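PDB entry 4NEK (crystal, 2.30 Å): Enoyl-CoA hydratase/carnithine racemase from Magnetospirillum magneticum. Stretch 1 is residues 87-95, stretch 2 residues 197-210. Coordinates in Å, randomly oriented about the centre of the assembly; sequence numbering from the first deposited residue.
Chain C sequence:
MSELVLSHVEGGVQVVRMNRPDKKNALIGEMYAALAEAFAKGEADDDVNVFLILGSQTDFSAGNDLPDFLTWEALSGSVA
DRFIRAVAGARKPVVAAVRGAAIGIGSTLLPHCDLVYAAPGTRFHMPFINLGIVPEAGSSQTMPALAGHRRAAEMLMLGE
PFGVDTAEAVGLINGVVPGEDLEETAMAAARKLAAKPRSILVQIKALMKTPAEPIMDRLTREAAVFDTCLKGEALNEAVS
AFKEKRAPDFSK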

# COMPACT_ATOMS: atom_id res chain seq x y z
N VAL C 87 -30.80 -8.77 -6.13
CA VAL C 87 -29.57 -8.06 -6.45
C VAL C 87 -28.50 -9.00 -6.96
O VAL C 87 -27.83 -8.71 -7.94
CB VAL C 87 -29.02 -7.30 -5.25
CG1 VAL C 87 -27.74 -6.60 -5.63
CG2 VAL C 87 -30.05 -6.28 -4.79
N ALA C 88 -28.31 -10.12 -6.28
CA ALA C 88 -27.34 -11.10 -6.71
C ALA C 88 -27.60 -11.56 -8.13
O ALA C 88 -26.67 -11.77 -8.86
CB ALA C 88 -27.34 -12.28 -5.78
N GLY C 89 -28.87 -11.71 -8.51
CA GLY C 89 -29.22 -12.15 -9.85
C GLY C 89 -29.47 -11.04 -10.87
O GLY C 89 -29.80 -11.32 -12.03
N ALA C 90 -29.31 -9.77 -10.49
CA ALA C 90 -29.60 -8.69 -11.44
C ALA C 90 -28.69 -8.74 -12.64
O ALA C 90 -27.47 -8.79 -12.50
CB ALA C 90 -29.47 -7.34 -10.77
N ARG C 91 -29.29 -8.72 -13.82
CA ARG C 91 -28.54 -8.79 -15.08
C ARG C 91 -27.91 -7.45 -15.41
O ARG C 91 -26.83 -7.37 -15.99
CB ARG C 91 -29.45 -9.27 -16.20
CG ARG C 91 -30.01 -10.68 -15.98
CD ARG C 91 -29.10 -11.82 -16.50
NE ARG C 91 -28.63 -11.69 -17.90
CZ ARG C 91 -28.06 -12.64 -18.65
NH1 ARG C 91 -27.67 -12.34 -19.89
NH2 ARG C 91 -27.89 -13.89 -18.21
N LYS C 92 -28.57 -6.38 -15.04
CA LYS C 92 -28.05 -5.04 -15.30
C LYS C 92 -27.07 -4.61 -14.20
O LYS C 92 -27.12 -5.10 -13.10
CB LYS C 92 -29.18 -4.02 -15.42
CG LYS C 92 -30.17 -4.35 -16.52
CD LYS C 92 -31.35 -3.36 -16.64
CE LYS C 92 -32.33 -3.84 -17.70
NZ LYS C 92 -33.49 -2.95 -17.85
N PRO C 93 -26.21 -3.69 -14.53
CA PRO C 93 -25.20 -3.23 -13.59
C PRO C 93 -25.78 -2.48 -12.43
O PRO C 93 -26.82 -1.83 -12.57
CB PRO C 93 -24.33 -2.26 -14.40
CG PRO C 93 -24.65 -2.54 -15.83
CD PRO C 93 -26.05 -3.07 -15.86
N VAL C 94 -25.06 -2.53 -11.32
CA VAL C 94 -25.50 -1.96 -10.06
C VAL C 94 -24.34 -1.19 -9.44
O VAL C 94 -23.27 -1.72 -9.25
CB VAL C 94 -25.92 -3.07 -9.11
CG1 VAL C 94 -26.37 -2.50 -7.78
CG2 VAL C 94 -27.03 -3.93 -9.72
N VAL C 95 -24.55 0.09 -9.18
CA VAL C 95 -23.56 0.94 -8.58
C VAL C 95 -24.08 1.36 -7.23
O VAL C 95 -25.27 1.63 -7.11
CB VAL C 95 -23.39 2.21 -9.42
CG1 VAL C 95 -22.39 3.18 -8.77
CG2 VAL C 95 -22.94 1.85 -10.83
N PRO C 197 -23.16 0.06 -24.73
CA PRO C 197 -24.23 -0.75 -25.33
C PRO C 197 -24.78 -1.82 -24.39
O PRO C 197 -24.07 -2.78 -24.06
CB PRO C 197 -23.53 -1.41 -26.55
CG PRO C 197 -22.07 -1.39 -26.23
CD PRO C 197 -21.86 -0.18 -25.38
N ARG C 198 -26.02 -1.65 -23.96
CA ARG C 198 -26.59 -2.46 -22.92
C ARG C 198 -26.47 -3.96 -23.17
O ARG C 198 -26.16 -4.73 -22.25
CB ARG C 198 -28.05 -2.10 -22.64
CG ARG C 198 -28.60 -2.93 -21.46
CD ARG C 198 -30.01 -2.54 -21.00
NE ARG C 198 -30.97 -2.70 -22.08
CZ ARG C 198 -32.16 -2.10 -22.14
NH1 ARG C 198 -32.59 -1.31 -21.19
NH2 ARG C 198 -32.91 -2.32 -23.20
N SER C 199 -26.75 -4.40 -24.37
CA SER C 199 -26.85 -5.85 -24.58
C SER C 199 -25.49 -6.48 -24.42
O SER C 199 -25.38 -7.57 -23.92
CB SER C 199 -27.42 -6.14 -25.95
OG SER C 199 -26.65 -5.43 -26.88
N ILE C 200 -24.45 -5.78 -24.84
CA ILE C 200 -23.10 -6.28 -24.64
C ILE C 200 -22.66 -6.21 -23.19
O ILE C 200 -22.11 -7.16 -22.64
CB ILE C 200 -22.07 -5.44 -25.42
CG1 ILE C 200 -22.46 -5.30 -26.91
CG2 ILE C 200 -20.69 -6.05 -25.29
CD1 ILE C 200 -22.66 -6.62 -27.64
N LEU C 201 -22.94 -5.09 -22.55
CA LEU C 201 -22.56 -4.90 -21.18
C LEU C 201 -23.11 -5.98 -20.29
O LEU C 201 -22.43 -6.50 -19.40
CB LEU C 201 -23.05 -3.57 -20.68
CG LEU C 201 -22.45 -3.11 -19.36
CD1 LEU C 201 -20.94 -3.11 -19.37
CD2 LEU C 201 -22.91 -1.70 -19.04
N VAL C 202 -24.36 -6.31 -20.52
CA VAL C 202 -25.01 -7.37 -19.78
C VAL C 202 -24.32 -8.72 -19.96
O VAL C 202 -24.21 -9.50 -19.01
CB VAL C 202 -26.51 -7.41 -20.22
CG1 VAL C 202 -27.16 -8.75 -19.96
CG2 VAL C 202 -27.28 -6.31 -19.51
N GLN C 203 -23.85 -9.00 -21.17
CA GLN C 203 -23.16 -10.25 -21.43
C GLN C 203 -21.82 -10.28 -20.72
O GLN C 203 -21.39 -11.31 -20.20
CB GLN C 203 -22.89 -10.39 -22.91
CG GLN C 203 -24.12 -10.59 -23.77
CD GLN C 203 -24.83 -11.87 -23.40
OE1 GLN C 203 -24.22 -12.94 -23.31
NE2 GLN C 203 -26.13 -11.77 -23.13
N ILE C 204 -21.16 -9.14 -20.68
CA ILE C 204 -19.90 -9.05 -19.98
C ILE C 204 -20.10 -9.33 -18.52
O ILE C 204 -19.34 -10.09 -17.90
CB ILE C 204 -19.26 -7.68 -20.20
CG1 ILE C 204 -18.76 -7.61 -21.66
CG2 ILE C 204 -18.07 -7.48 -19.27
CD1 ILE C 204 -18.17 -6.27 -22.04
N LYS C 205 -21.12 -8.71 -17.94
CA LYS C 205 -21.37 -8.91 -16.51
C LYS C 205 -21.69 -10.36 -16.24
O LYS C 205 -21.17 -10.94 -15.28
CB LYS C 205 -22.50 -8.01 -16.02
CG LYS C 205 -22.87 -8.28 -14.59
CD LYS C 205 -23.78 -7.22 -14.03
CE LYS C 205 -24.33 -7.76 -12.73
NZ LYS C 205 -25.09 -6.73 -11.99
N ALA C 206 -22.49 -10.98 -17.11
CA ALA C 206 -22.87 -12.39 -16.91
C ALA C 206 -21.66 -13.30 -17.00
O ALA C 206 -21.49 -14.21 -16.19
CB ALA C 206 -23.92 -12.81 -17.89
N LEU C 207 -20.78 -13.04 -17.94
CA LEU C 207 -19.53 -13.82 -18.00
C LEU C 207 -18.66 -13.63 -16.75
O LEU C 207 -18.19 -14.60 -16.15
CB LEU C 207 -18.71 -13.43 -19.22
CG LEU C 207 -19.26 -13.97 -20.54
CD1 LEU C 207 -18.60 -13.23 -21.69
CD2 LEU C 207 -19.05 -15.47 -20.66
N MSE C 208 -18.53 -12.39 -16.32
CA MSE C 208 -17.73 -12.11 -15.12
C MSE C 208 -18.24 -12.86 -13.95
O MSE C 208 -17.47 -13.27 -13.11
CB MSE C 208 -17.74 -10.63 -14.78
CG MSE C 208 -16.81 -9.89 -15.75
SE MSE C 208 -16.96 -7.98 -15.41
CE MSE C 208 -15.90 -7.83 -13.77
N LYS C 209 -19.56 -13.02 -13.88
CA LYS C 209 -20.19 -13.62 -12.71
C LYS C 209 -20.50 -15.08 -12.89
O LYS C 209 -21.17 -15.68 -12.07
CB LYS C 209 -21.45 -12.85 -12.39
CG LYS C 209 -21.09 -11.46 -11.92
CD LYS C 209 -22.27 -10.66 -11.47
CE LYS C 209 -22.87 -11.23 -10.21
NZ LYS C 209 -23.84 -10.27 -9.62
N THR C 210 -20.02 -15.66 -13.98
CA THR C 210 -20.18 -17.08 -14.19
C THR C 210 -19.15 -17.78 -13.32
O THR C 210 -17.99 -17.39 -13.28
CB THR C 210 -19.96 -17.43 -15.66
OG1 THR C 210 -20.94 -16.72 -16.42
CG2 THR C 210 -20.06 -18.91 -15.89
O HOH W 1 -23.85 -11.61 -7.34
O HOH W 2 -25.59 -9.53 -16.55

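Stretch 2 is essentially one helix, residues 198 to 208, and it packs against the loop that links the end of a helix at Ala 88 to the strand beginning at Val 94. The backbones come nearest at Lys 92 and Val 202, whose CA atoms lie 5.9 Å apart, and the two stretches together bury 530 Å².

Pro 197 occupies the N-cap position and takes no part in the contact, although its carbonyl oxygen accepts the first helical hydrogen bond, from Leu 201 N at 3.0 Å from Pro 197 O. One residue on, Arg 198 has a CA-to-CB bond that points sideways, but its end comes nearer to the loop. There its NH1 sits 3.8 Å from Lys 92 NZ. This is a pairing of like charges, and no attraction between the two groups can account for it; both atoms are hydrogen-bonded elsewhere in the structure. Lys 92 reaches this point with an extended side chain, its last three torsions all t.

Ser 199 and Ile 200 lie out of reach, as expected for residues on other sides of the helix. Leu 201 turns toward the loop and makes the apolar contact of the interface, with its CD2 3.7 Å from Pro 93 CG. Val 202, one residue later, also points toward stretch 1. Its CG1 approaches Arg 91 NH1 to 3.6 Å, near the plane of the guanidinium, while its CG2 lies 4.5 Å from Lys 92 CA. The backbone here is joined through a water: water 2 donates to Val 202 O at 2.8 Å and to Arg 91 O at 2.6 Å, bridging two carbonyl groups that could not hydrogen-bond to each other directly.

Gln 203 starts away from the loop, yet its end folds back so that NE2 lies 3.6 Å from Arg 91 NH1, again at the guanidinium edge. No hydrogen bond results, since both nitrogens are donors.

The main polar anchor is Lys 205. Its side chain is fully extended, with all four chi angles t, and delivers the ammonium group to the loop backbone. NZ donates to Lys 92 O at 2.8 Å and makes a weak hydrogen bond to Ala 90 O at 3.2 Å, so a single amine ties together two carbonyls flanking Arg 91. The aliphatic part contributes too: Lys 205 CD is 3.6 Å from Arg 91 O.

A turn beyond Val 202, Ala 206 points toward the loop and places CB over one face of the Arg 91 guanidinium, 4.1 Å from NH2. Arg 91, with its first three torsions all m, runs largely across the helix, bringing its guanidinium to Val 202, Gln 203 and Ala 206.

Lys 209, the first residue to leave helical geometry, closes the contact. Its NZ donates to Ala 88 O at 3.3 Å, and water 1 reinforces this link, accepting from Lys 209 NZ at 2.6 Å and donating to Ala 88 O at 3.2 Å.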